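Local structure of beta-d-glucoside glucohydrolase (Hypocrea jecorina, 3ZZ1) at residues 50-55 against 291-296; 211-216 against 237-242; 347-352 against 406-411; 396-401 against 513-518; 620-625 against 662-667. The protein probably hydrolyses terminal, non-reducing beta-D-glucosyl residues to release beta-D-glucose, acting as a secreted family 3 beta-glucosidase in cellulose degradation. One frame throughout, in Å; residues are numbered along the deposited sequence.

Contact 1: 50-55 against 291-296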
# COMPACT_ATOMS: atom_id res chain seq x y z
N SER A 50 -34.00 2.92 11.47
CA SER A 50 -34.75 1.71 11.77
C SER A 50 -35.83 1.41 10.73
O SER A 50 -36.22 0.24 10.56
CB SER A 50 -35.39 1.83 13.15
OG SER A 50 -36.25 2.95 13.21
N LYS A 51 -36.32 2.45 10.06
CA LYS A 51 -37.36 2.31 9.04
C LYS A 51 -36.95 1.36 7.92
O LYS A 51 -37.81 0.76 7.27
CB LYS A 51 -37.73 3.68 8.46
CG LYS A 51 -38.53 4.57 9.39
CD LYS A 51 -38.64 5.97 8.82
CE LYS A 51 -38.90 6.98 9.92
NZ LYS A 51 -39.15 8.34 9.36
N ILE A 52 -35.65 1.24 7.69
CA ILE A 52 -35.11 0.34 6.68
C ILE A 52 -34.11 -0.67 7.27
O ILE A 52 -33.33 -1.29 6.54
CB ILE A 52 -34.46 1.12 5.51
CG1 ILE A 52 -33.40 2.10 6.03
CG2 ILE A 52 -35.53 1.85 4.70
CD1 ILE A 52 -32.33 2.43 5.01
N SER A 53 -34.17 -0.83 8.59
CA SER A 53 -33.30 -1.75 9.34
C SER A 53 -31.81 -1.46 9.10
O SER A 53 -30.98 -2.36 9.09
CB SER A 53 -33.65 -3.21 9.04
OG SER A 53 -34.96 -3.53 9.48
N TYR A 54 -31.50 -0.18 8.91
CA TYR A 54 -30.14 0.28 8.73
C TYR A 54 -29.52 0.56 10.10
O TYR A 54 -30.02 1.39 10.85
CB TYR A 54 -30.10 1.54 7.86
CG TYR A 54 -28.71 1.96 7.44
CD1 TYR A 54 -27.96 1.19 6.56
CD2 TYR A 54 -28.15 3.14 7.93
CE1 TYR A 54 -26.68 1.58 6.17
CE2 TYR A 54 -26.88 3.55 7.54
CZ TYR A 54 -26.14 2.76 6.67
OH TYR A 54 -24.88 3.17 6.31
N PRO A 55 -28.42 -0.15 10.43
CA PRO A 55 -27.82 0.01 11.74
C PRO A 55 -27.01 1.29 11.80
O PRO A 55 -26.86 1.98 10.79
CB PRO A 55 -26.88 -1.20 11.83
CG PRO A 55 -26.44 -1.42 10.42
CD PRO A 55 -27.65 -1.07 9.57
N ARG A 291 -25.81 6.45 -2.44
CA ARG A 291 -24.45 5.92 -2.50
C ARG A 291 -24.08 5.11 -1.25
O ARG A 291 -23.51 4.02 -1.36
CB ARG A 291 -23.46 7.06 -2.75
CG ARG A 291 -23.65 7.73 -4.11
CD ARG A 291 -22.77 8.96 -4.28
NE ARG A 291 -22.86 9.49 -5.64
CZ ARG A 291 -22.11 9.08 -6.66
NH1 ARG A 291 -21.19 8.13 -6.49
NH2 ARG A 291 -22.27 9.62 -7.87
N ILE A 292 -24.43 5.64 -0.08
CA ILE A 292 -24.14 4.98 1.20
C ILE A 292 -24.95 3.69 1.37
O ILE A 292 -24.38 2.64 1.69
CB ILE A 292 -24.37 5.93 2.42
CG1 ILE A 292 -23.44 7.14 2.35
CG2 ILE A 292 -24.15 5.19 3.73
CD1 ILE A 292 -23.87 8.31 3.23
N LEU A 293 -26.26 3.77 1.14
CA LEU A 293 -27.12 2.58 1.21
C LEU A 293 -26.78 1.54 0.14
O LEU A 293 -26.88 0.34 0.39
CB LEU A 293 -28.60 2.96 1.12
CG LEU A 293 -29.21 3.81 2.24
CD1 LEU A 293 -30.69 4.00 1.99
CD2 LEU A 293 -28.96 3.21 3.62
N ALA A 294 -26.39 2.00 -1.05
CA ALA A 294 -26.00 1.08 -2.13
C ALA A 294 -24.79 0.24 -1.74
O ALA A 294 -24.72 -0.93 -2.09
CB ALA A 294 -25.73 1.84 -3.41
N ALA A 295 -23.84 0.85 -1.03
CA ALA A 295 -22.63 0.17 -0.58
C ALA A 295 -22.98 -0.91 0.44
O ALA A 295 -22.36 -1.98 0.48
CB ALA A 295 -21.65 1.17 0.02
N TRP A 296 -23.98 -0.61 1.27
CA TRP A 296 -24.50 -1.51 2.28
C TRP A 296 -25.19 -2.71 1.62
O TRP A 296 -24.96 -3.86 2.01
CB TRP A 296 -25.46 -0.71 3.17
CG TRP A 296 -26.03 -1.41 4.38
CD1 TRP A 296 -25.34 -1.93 5.43
CD2 TRP A 296 -27.42 -1.60 4.68
NE1 TRP A 296 -26.21 -2.46 6.36
CE2 TRP A 296 -27.50 -2.26 5.92
CE3 TRP A 296 -28.61 -1.27 4.01
CZ2 TRP A 296 -28.72 -2.61 6.51
CZ3 TRP A 296 -29.83 -1.62 4.60
CH2 TRP A 296 -29.87 -2.29 5.83
O HOH W 1 -23.35 1.83 4.04

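Contact 2: 211-216 against 237-242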
# COMPACT_ATOMS: atom_id res chain seq x y z
N TRP A 211 -9.35 22.40 -0.62
CA TRP A 211 -9.29 21.20 0.23
C TRP A 211 -9.97 20.01 -0.45
O TRP A 211 -11.06 20.15 -1.03
CB TRP A 211 -9.90 21.46 1.61
CG TRP A 211 -8.91 21.98 2.63
CD1 TRP A 211 -7.83 21.31 3.14
CD2 TRP A 211 -8.92 23.27 3.27
NE1 TRP A 211 -7.16 22.11 4.04
CE2 TRP A 211 -7.81 23.31 4.14
CE3 TRP A 211 -9.76 24.39 3.18
CZ2 TRP A 211 -7.51 24.43 4.93
CZ3 TRP A 211 -9.47 25.51 3.96
CH2 TRP A 211 -8.34 25.52 4.82
N ALA A 212 -9.32 18.85 -0.39
CA ALA A 212 -9.75 17.66 -1.13
C ALA A 212 -11.20 17.27 -0.88
O ALA A 212 -11.88 16.78 -1.78
CB ALA A 212 -8.83 16.49 -0.82
N CYS A 213 -11.68 17.50 0.34
CA CYS A 213 -13.06 17.14 0.70
C CYS A 213 -14.09 18.20 0.27
O CYS A 213 -15.25 18.15 0.66
CB CYS A 213 -13.15 16.82 2.20
SG CYS A 213 -12.27 15.28 2.65
N GLU A 214 -13.65 19.14 -0.57
CA GLU A 214 -14.47 20.26 -1.06
C GLU A 214 -14.23 20.52 -2.54
O GLU A 214 -14.71 21.51 -3.08
CB GLU A 214 -14.14 21.54 -0.30
CG GLU A 214 -14.43 21.44 1.16
CD GLU A 214 -14.32 22.75 1.88
OE1 GLU A 214 -13.51 23.63 1.48
OE2 GLU A 214 -15.06 22.89 2.87
N ASP A 215 -13.48 19.64 -3.18
CA ASP A 215 -13.01 19.85 -4.54
C ASP A 215 -13.97 19.21 -5.53
O ASP A 215 -13.96 18.00 -5.73
CB ASP A 215 -11.60 19.27 -4.67
CG ASP A 215 -10.91 19.66 -5.97
OD1 ASP A 215 -11.56 20.14 -6.91
OD2 ASP A 215 -9.68 19.47 -6.03
N GLN A 216 -14.80 20.05 -6.16
CA GLN A 216 -15.80 19.58 -7.12
C GLN A 216 -15.17 18.82 -8.28
O GLN A 216 -15.67 17.76 -8.69
CB GLN A 216 -16.66 20.74 -7.62
CG GLN A 216 -17.91 20.30 -8.38
CD GLN A 216 -18.78 21.47 -8.79
OE1 GLN A 216 -19.01 21.70 -9.98
NE2 GLN A 216 -19.26 22.23 -7.81
N TRP A 237 -10.34 12.21 8.96
CA TRP A 237 -10.90 12.60 10.26
C TRP A 237 -10.76 14.10 10.55
O TRP A 237 -9.67 14.60 10.83
CB TRP A 237 -10.35 11.71 11.38
CG TRP A 237 -11.31 10.59 11.79
CD1 TRP A 237 -11.69 10.27 13.06
CD2 TRP A 237 -12.01 9.68 10.92
NE1 TRP A 237 -12.57 9.21 13.05
CE2 TRP A 237 -12.79 8.84 11.75
CE3 TRP A 237 -12.06 9.50 9.53
CZ2 TRP A 237 -13.60 7.82 11.23
CZ3 TRP A 237 -12.87 8.49 9.02
CH2 TRP A 237 -13.63 7.67 9.87
N ASN A 238 -11.89 14.80 10.48
CA ASN A 238 -11.97 16.27 10.56
C ASN A 238 -11.28 16.96 9.36
O ASN A 238 -10.66 18.01 9.51
CB ASN A 238 -11.45 16.81 11.90
CG ASN A 238 -11.91 18.25 12.19
OD1 ASN A 238 -13.09 18.56 12.10
ND2 ASN A 238 -10.96 19.12 12.53
N ALA A 239 -11.39 16.34 8.19
CA ALA A 239 -10.87 16.91 6.94
C ALA A 239 -11.92 17.76 6.19
O ALA A 239 -11.66 18.24 5.09
CB ALA A 239 -10.33 15.80 6.04
N GLN A 240 -13.09 17.93 6.80
CA GLN A 240 -14.16 18.77 6.24
C GLN A 240 -14.00 20.21 6.72
O GLN A 240 -13.66 20.45 7.88
CB GLN A 240 -15.53 18.22 6.66
CG GLN A 240 -16.72 18.85 5.95
CD GLN A 240 -18.04 18.24 6.39
OE1 GLN A 240 -18.12 17.60 7.45
NE2 GLN A 240 -19.08 18.41 5.59
N HIS A 241 -14.26 21.17 5.84
CA HIS A 241 -14.09 22.59 6.17
C HIS A 241 -15.36 23.44 6.06
O HIS A 241 -15.50 24.43 6.77
CB HIS A 241 -12.92 23.20 5.38
CG HIS A 241 -11.59 22.61 5.72
ND1 HIS A 241 -10.75 23.16 6.66
CD2 HIS A 241 -10.97 21.49 5.28
CE1 HIS A 241 -9.66 22.42 6.77
NE2 HIS A 241 -9.77 21.40 5.94
N THR A 242 -16.27 23.06 5.17
CA THR A 242 -17.55 23.76 5.04
C THR A 242 -18.76 22.84 5.14
O THR A 242 -18.66 21.64 4.88
CB THR A 242 -17.69 24.50 3.68
OG1 THR A 242 -17.61 23.54 2.62
CG2 THR A 242 -16.61 25.58 3.51
O HOH W 2 -10.13 18.19 2.82

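Contact 3: 347-352 against 406-411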
# COMPACT_ATOMS: atom_id res chain seq x y z
N ALA A 347 29.41 -22.95 13.51
CA ALA A 347 29.62 -23.28 14.92
C ALA A 347 29.06 -22.19 15.84
O ALA A 347 28.57 -22.49 16.94
CB ALA A 347 31.10 -23.54 15.22
N SER A 348 29.14 -20.94 15.39
CA SER A 348 28.69 -19.81 16.19
C SER A 348 28.06 -18.68 15.36
O SER A 348 28.47 -18.41 14.23
CB SER A 348 29.85 -19.26 17.03
OG SER A 348 30.91 -18.82 16.21
N ILE A 349 27.06 -18.03 15.96
CA ILE A 349 26.39 -16.88 15.36
C ILE A 349 26.34 -15.75 16.38
O ILE A 349 25.97 -15.97 17.54
CB ILE A 349 24.94 -17.24 14.91
CG1 ILE A 349 24.96 -18.14 13.68
CG2 ILE A 349 24.12 -15.97 14.63
CD1 ILE A 349 23.59 -18.70 13.27
N ALA A 350 26.71 -14.54 15.96
CA ALA A 350 26.45 -13.34 16.75
C ALA A 350 25.19 -12.64 16.23
O ALA A 350 24.99 -12.48 15.03
CB ALA A 350 27.63 -12.40 16.71
N VAL A 351 24.32 -12.24 17.16
CA VAL A 351 23.12 -11.49 16.84
C VAL A 351 23.26 -10.14 17.54
O VAL A 351 23.42 -10.08 18.76
CB VAL A 351 21.83 -12.24 17.27
CG1 VAL A 351 20.60 -11.38 17.04
CG2 VAL A 351 21.70 -13.56 16.51
N VAL A 352 23.21 -9.07 16.76
CA VAL A 352 23.57 -7.74 17.25
C VAL A 352 22.53 -6.70 16.84
O VAL A 352 22.13 -6.62 15.67
CB VAL A 352 24.97 -7.32 16.73
CG1 VAL A 352 25.30 -5.88 17.13
CG2 VAL A 352 26.05 -8.27 17.24
N GLN A 406 20.69 -27.14 15.85
CA GLN A 406 21.75 -27.74 15.04
C GLN A 406 23.13 -27.69 15.71
O GLN A 406 24.15 -28.03 15.10
CB GLN A 406 21.79 -27.12 13.64
CG GLN A 406 22.13 -25.63 13.62
CD GLN A 406 22.18 -25.04 12.22
OE1 GLN A 406 21.67 -25.62 11.25
NE2 GLN A 406 22.79 -23.86 12.10
N GLY A 407 23.16 -27.26 16.97
CA GLY A 407 24.40 -27.18 17.74
C GLY A 407 25.14 -25.86 17.62
O GLY A 407 26.25 -25.73 18.15
N THR A 408 24.54 -24.89 16.95
CA THR A 408 25.15 -23.57 16.78
C THR A 408 25.00 -22.72 18.04
O THR A 408 23.89 -22.53 18.55
CB THR A 408 24.58 -22.82 15.55
OG1 THR A 408 24.74 -23.61 14.37
CG2 THR A 408 25.28 -21.48 15.34
N GLN A 409 26.13 -22.22 18.54
CA GLN A 409 26.18 -21.31 19.69
C GLN A 409 25.80 -19.89 19.26
O GLN A 409 26.31 -19.37 18.26
CB GLN A 409 27.59 -21.36 20.29
CG GLN A 409 27.95 -20.21 21.22
CD GLN A 409 29.44 -20.15 21.50
OE1 GLN A 409 29.96 -20.95 22.28
NE2 GLN A 409 30.13 -19.21 20.87
N VAL A 410 24.89 -19.26 20.01
CA VAL A 410 24.43 -17.91 19.69
C VAL A 410 24.86 -16.91 20.75
O VAL A 410 24.61 -17.12 21.94
CB VAL A 410 22.88 -17.84 19.51
CG1 VAL A 410 22.44 -16.45 19.05
CG2 VAL A 410 22.40 -18.89 18.53
N THR A 411 25.52 -15.84 20.32
CA THR A 411 25.88 -14.75 21.23
C THR A 411 25.08 -13.49 20.89
O THR A 411 25.10 -13.01 19.75
CB THR A 411 27.40 -14.47 21.22
OG1 THR A 411 28.11 -15.68 21.50
CG2 THR A 411 27.75 -13.43 22.28
O HOH W 3 28.60 -24.48 18.80

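Contact 4: 396-401 against 513-518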
# COMPACT_ATOMS: atom_id res chain seq x y z
N TYR A 396 15.64 -12.55 17.10
CA TYR A 396 16.57 -13.25 18.00
C TYR A 396 16.04 -14.59 18.50
O TYR A 396 16.74 -15.60 18.44
CB TYR A 396 17.00 -12.39 19.19
CG TYR A 396 17.68 -13.22 20.27
CD1 TYR A 396 18.95 -13.78 20.05
CD2 TYR A 396 17.05 -13.49 21.48
CE1 TYR A 396 19.57 -14.56 21.02
CE2 TYR A 396 17.66 -14.27 22.46
CZ TYR A 396 18.92 -14.80 22.23
OH TYR A 396 19.52 -15.57 23.20
N ASP A 397 14.82 -14.57 19.03
CA ASP A 397 14.21 -15.76 19.62
C ASP A 397 14.07 -16.87 18.57
O ASP A 397 14.35 -18.04 18.85
CB ASP A 397 12.86 -15.41 20.25
CG ASP A 397 13.00 -14.50 21.48
OD1 ASP A 397 13.88 -14.75 22.32
OD2 ASP A 397 12.21 -13.52 21.60
N ALA A 398 13.68 -16.48 17.35
CA ALA A 398 13.56 -17.42 16.24
C ALA A 398 14.93 -17.93 15.77
O ALA A 398 15.08 -19.12 15.49
CB ALA A 398 12.79 -16.80 15.09
N ILE A 399 15.90 -17.03 15.68
CA ILE A 399 17.26 -17.41 15.27
C ILE A 399 17.91 -18.34 16.29
O ILE A 399 18.54 -19.34 15.92
CB ILE A 399 18.14 -16.17 14.95
CG1 ILE A 399 17.77 -15.60 13.58
CG2 ILE A 399 19.64 -16.52 14.99
CD1 ILE A 399 18.28 -14.19 13.31
N ASN A 400 17.73 -18.02 17.57
CA ASN A 400 18.26 -18.82 18.68
C ASN A 400 17.72 -20.25 18.69
O ASN A 400 18.48 -21.20 18.84
CB ASN A 400 17.99 -18.12 20.02
CG ASN A 400 18.72 -18.78 21.19
OD1 ASN A 400 19.81 -19.33 21.04
ND2 ASN A 400 18.10 -18.73 22.37
N THR A 401 16.40 -20.40 18.50
CA THR A 401 15.77 -21.73 18.43
C THR A 401 16.30 -22.57 17.27
O THR A 401 16.61 -23.75 17.45
CB THR A 401 14.23 -21.62 18.34
OG1 THR A 401 13.73 -21.02 19.55
CG2 THR A 401 13.58 -22.99 18.16
N ALA A 513 9.58 -15.65 9.59
CA ALA A 513 9.80 -15.28 8.19
C ALA A 513 11.28 -15.17 7.83
O ALA A 513 11.70 -15.64 6.77
CB ALA A 513 9.09 -13.97 7.89
N LEU A 514 12.05 -14.54 8.72
CA LEU A 514 13.48 -14.30 8.48
C LEU A 514 14.27 -15.61 8.49
O LEU A 514 15.12 -15.83 7.63
CB LEU A 514 14.04 -13.31 9.51
CG LEU A 514 15.50 -12.87 9.38
CD1 LEU A 514 15.78 -12.16 8.06
CD2 LEU A 514 15.88 -11.99 10.55
N VAL A 515 13.99 -16.47 9.47
CA VAL A 515 14.61 -17.78 9.58
C VAL A 515 14.34 -18.64 8.34
O VAL A 515 15.25 -19.29 7.83
CB VAL A 515 14.19 -18.50 10.88
CG1 VAL A 515 14.64 -19.96 10.88
CG2 VAL A 515 14.77 -17.79 12.09
N ASP A 516 13.09 -18.63 7.86
CA ASP A 516 12.71 -19.35 6.63
C ASP A 516 13.68 -19.01 5.50
O ASP A 516 14.12 -19.89 4.75
CB ASP A 516 11.28 -18.99 6.17
CG ASP A 516 10.19 -19.44 7.15
OD1 ASP A 516 10.45 -20.27 8.04
OD2 ASP A 516 9.06 -18.94 7.02
N VAL A 517 14.03 -17.73 5.40
CA VAL A 517 14.93 -17.23 4.37
C VAL A 517 16.40 -17.45 4.73
O VAL A 517 17.16 -17.98 3.91
CB VAL A 517 14.62 -15.75 4.02
CG1 VAL A 517 15.75 -15.11 3.24
CG2 VAL A 517 13.32 -15.66 3.23
N LEU A 518 16.79 -17.05 5.94
CA LEU A 518 18.19 -17.14 6.38
C LEU A 518 18.77 -18.56 6.30
O LEU A 518 19.91 -18.73 5.89
CB LEU A 518 18.38 -16.59 7.80
CG LEU A 518 18.34 -15.08 8.09
CD1 LEU A 518 18.62 -14.84 9.57
CD2 LEU A 518 19.31 -14.28 7.23

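Contact 5: 620-625 against 662-667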
# COMPACT_ATOMS: atom_id res chain seq x y z
N ASP A 620 8.72 -17.56 -21.25
CA ASP A 620 9.03 -18.77 -20.49
C ASP A 620 10.10 -18.46 -19.46
O ASP A 620 11.03 -17.69 -19.73
CB ASP A 620 9.52 -19.89 -21.42
CG ASP A 620 8.42 -20.42 -22.31
OD1 ASP A 620 7.24 -20.10 -22.06
OD2 ASP A 620 8.74 -21.18 -23.25
N ILE A 621 9.96 -19.04 -18.28
CA ILE A 621 10.96 -18.88 -17.23
C ILE A 621 11.38 -20.26 -16.73
O ILE A 621 10.53 -21.05 -16.31
CB ILE A 621 10.45 -18.02 -16.06
CG1 ILE A 621 9.93 -16.67 -16.57
CG2 ILE A 621 11.55 -17.80 -15.02
CD1 ILE A 621 8.89 -16.06 -15.69
N ALA A 622 12.68 -20.52 -16.77
CA ALA A 622 13.25 -21.76 -16.27
C ALA A 622 14.21 -21.48 -15.12
O ALA A 622 14.97 -20.50 -15.16
CB ALA A 622 13.96 -22.53 -17.39
N ASN A 623 14.17 -22.34 -14.10
CA ASN A 623 15.13 -22.30 -13.01
C ASN A 623 16.39 -23.04 -13.47
O ASN A 623 16.40 -24.27 -13.54
CB ASN A 623 14.53 -22.92 -11.74
CG ASN A 623 15.52 -23.00 -10.57
OD1 ASN A 623 16.73 -22.81 -10.73
ND2 ASN A 623 14.99 -23.28 -9.39
N SER A 624 17.43 -22.28 -13.79
CA SER A 624 18.68 -22.84 -14.30
C SER A 624 19.72 -23.08 -13.21
O SER A 624 20.82 -23.57 -13.50
CB SER A 624 19.26 -21.93 -15.38
OG SER A 624 19.51 -20.63 -14.87
N GLY A 625 19.38 -22.75 -11.97
CA GLY A 625 20.32 -22.87 -10.86
C GLY A 625 20.20 -24.16 -10.07
O GLY A 625 19.67 -25.15 -10.57
N GLY A 662 15.46 -26.96 -13.02
CA GLY A 662 15.10 -27.56 -14.31
C GLY A 662 13.63 -27.41 -14.69
O GLY A 662 13.22 -27.83 -15.77
N GLN A 663 12.84 -26.83 -13.79
CA GLN A 663 11.42 -26.58 -14.07
C GLN A 663 11.27 -25.35 -14.94
O GLN A 663 11.96 -24.35 -14.75
CB GLN A 663 10.62 -26.41 -12.77
CG GLN A 663 9.10 -26.44 -12.97
CD GLN A 663 8.31 -26.20 -11.68
OE1 GLN A 663 8.85 -26.28 -10.57
NE2 GLN A 663 7.02 -25.91 -11.82
N SER A 664 10.36 -25.44 -15.91
CA SER A 664 10.01 -24.31 -16.76
C SER A 664 8.54 -23.94 -16.54
O SER A 664 7.71 -24.80 -16.25
CB SER A 664 10.26 -24.68 -18.23
OG SER A 664 10.11 -23.54 -19.06
N GLY A 665 8.24 -22.65 -16.67
CA GLY A 665 6.87 -22.16 -16.48
C GLY A 665 6.53 -20.97 -17.36
O GLY A 665 7.42 -20.24 -17.82
N THR A 666 5.23 -20.76 -17.56
CA THR A 666 4.74 -19.68 -18.40
C THR A 666 4.37 -18.46 -17.57
O THR A 666 3.58 -18.56 -16.63
CB THR A 666 3.50 -20.11 -19.20
OG1 THR A 666 3.81 -21.26 -20.00
CG2 THR A 666 3.01 -18.98 -20.11
N ALA A 667 4.93 -17.31 -17.92
CA ALA A 667 4.50 -16.03 -17.36
C ALA A 667 3.64 -15.31 -18.39
O ALA A 667 4.09 -15.02 -19.50
CB ALA A 667 5.70 -15.19 -16.97

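Contact 1: 50-55 against 291-296
In the N-terminal, TIM-barrel-related domain, Y54 and W296 join the loop between strands 44-45 and 58-60 to helix 282-298. They form a T-shaped aromatic pair: the tyrosine presents its edge to the indole face, with the ring planes at 85° and the centroid of the Y54 ring 4.7 Å from that of the five-membered ring of W296. Y54 CD1 lies over the centre of the indole, 3.4 Å from W296 CD2. Both residues hold CG anti to the backbone N (chi1 -171° for Y54, -174° for W296), and the two side chains run past each other in opposite senses. One face of the tyrosine takes a CH-pi contact from L293 CD2, 3.9 Å from the ring centroid. The same methyl meets I52 CD1 tip to tip at 3.7 Å, while P55 CD comes within 3.6 Å of W296 CZ2. No direct hydrogen bond links the segments. Instead, a water 3.0 Å from Y54 OH donates to I292 O at 2.7 Å, giving the buried ring a polar anchor. I31 of helix 25-32 also covers Y54 and L293. This is largely apolar packing of a loop on an outer helix of a TIM-barrel-type domain.

Contact 2: 211-216 against 237-242
This is a loop-to-loop contact beyond strand 232-235 of the TIM-barrel-related domain, held by a face-to-face stack of W211 on H241, a hydrogen bond from T242 to the carboxylate of E214 and a bridging water. Segment 237-242 follows strand 232-235, so it lies past the carboxyl end of that strand, the side on which TIM barrels carry their active sites; segment 211-216 leads into helix 216-226, whose N-cap is D215. The stack is close: the W211 six-membered ring and the H241 ring have centroids 3.5 Å apart and planes only 12° from parallel. H241 NE2 sits above the indole, displaced toward its rim, whereas W211 CD2 lies over the centre of the imidazole. W211 NE1 and H241 NE2 are 3.3 Å apart, but the angle is too poor for a hydrogen bond, and the indole N-H is used by E170 O; K206 adds a cation-pi contact. Elsewhere in the contact, C213 SG, bound to C202 in a disulfide, packs 3.9 Å from A239 CB. A water accepts from C213 N at 3.0 Å and donates to A239 O at 2.7 Å. E214, its chain extended beyond CG, crosses H241 at about a right angle, with OE2 3.3 Å from H241 CB. T242 OG1 donates to E214 OE2 over 2.6 Å, reaching it from above the carboxylate, 57° out of plane.

Contact 3: 347-352 against 406-411
The first torsions of I349 and T408 bring their aliphatic branches together: I349 CG1 stands anti to its carbonyl carbon (chi1 -72°), T408 CG2 anti to its backbone N, and the two carbons meet at 3.7 Å. On the same side of the sheet V351 CG2 lies 3.9 Å from V410 CG1. The backbones pair as parallel strands 348-352 and 409-411, with S348 opposite Q409, I349 opposite V410 and A350 opposite T411. I349 supplies both its N, to Q409 O at 2.8 Å, and its O, to T411 N at 2.8 Å; V351 N then donates to T411 O. Q409 N reaches A347 O at 2.9 Å, tilted 30° off the carbonyl plane. A347 O also accepts from a water, which donates to G407 O at 2.7 Å. G407, with positive phi, is the C' residue of the Schellman motif ending helix 395-404. T408 OG1 is occupied by P346 O. The chemistry is divided: N and O of I349, Q409 and T411, with A347 O and V351 N, pair between the strands, A350 bonds strand 430-437 on the other side, and V351, T408 and V410 give helix 395-404 an apolar surface, completing a beta-alpha-beta unit.

Contact 4: 396-401 against 513-518
V515 overlaps the helix turn at A398 and I399 with a single methyl, CG2, which lies 3.7 Å from A398 CB and equally close to A398 O. The same methyl is 3.8 Å from I399 N and 4.0 Å from I399 CG1, so it rests on backbone as much as on side chain. This fits the small A398 at the point of contact: the CA atoms of I399 and V515 are only 6.3 Å apart. I399 carries the rest of the seam. Its CG1, anti to the carbonyl carbon (chi1 -77°), is thereby set against V515 CG2, and the two side chains cross obliquely. Further out, I399 CD1 reaches L518 CD1 at 3.8 Å; L514 CD2 is a looser neighbour of that CD1, at 4.3 Å. The segment axes approach to 9.3 Å and their directions differ by 42°, a moderately splayed crossing that buries a modest 160 Å² in all. No hydrogen bond crosses it, and the side chains that meet are all apolar. Helices 395-404 and 510-518 both lean on F434 of strand 430-437, through I399 and L514. The first helix further covers strand 409-413 through Y396 and N400, while the second meets helix 320-329 through A513 and D516, the latter in a salt bridge with R324.

Contact 5: 620-625 against 662-667
The flat groups that meet here, from N623 against G662 to I621 against G665, are peptide units linked by N-H...O bonds. G662 N lies in the plane of the N623 carbonyl and donates to N623 O at 2.9 Å, whereas G665 N approaches I621 O tilted 25° from its plane, at 2.8 Å. I621 N donates to G665 O at 2.8 Å; together with the G665 N bond, this makes I621 and G665 an antiparallel hydrogen-bonded pair, flanked by the non-hydrogen-bonded pairs D620 with T666 and A622 with S664. N623 N donates to Q663 O at 3.1 Å. D620, A622, S664 and T666 face one side of the sheet. I621 faces the other, its CD1 3.5 Å from A667 CB, and both residues also meet L657 of strand 650-659, in the facing sheet of this fibronectin type III-like sandwich. The carboxamide of N623 is gripped on both ends: OD1 accepts from G625 N at 2.9 Å, an Asx turn, and also bonds T580 OG1, while ND2 bonds V627 O and L659 O. The chemistry implies a mostly polar face, with D620, S664 and T666 beside A622, an apolar one at I621 and A667, and an amide fixed in rotation where strand 613-623 ends.

From the N terminus, contact 1 closes the longest loop, bringing residues 50-55 back to helix 282-298 within the barrel-related domain. Contact 2 is a short closure nested inside it, with nearest atoms about 11 Å away. In the C-terminal family region contacts 3 and 4 cross: contact 3 closes the loop holding helix 395-404, and contact 4 the one from that helix to helix 510-518. Their centres are about 12 Å apart, and they touch where V351 and V410 meet Y396, I399 and N400, tying strands 348-352 and 409-413 to helix 395-404, which contact 4 joins to helix 510-518. Contact 5 follows in series, closing the loop between strands 613-623 and 664-672 of the fibronectin type III-like sandwich.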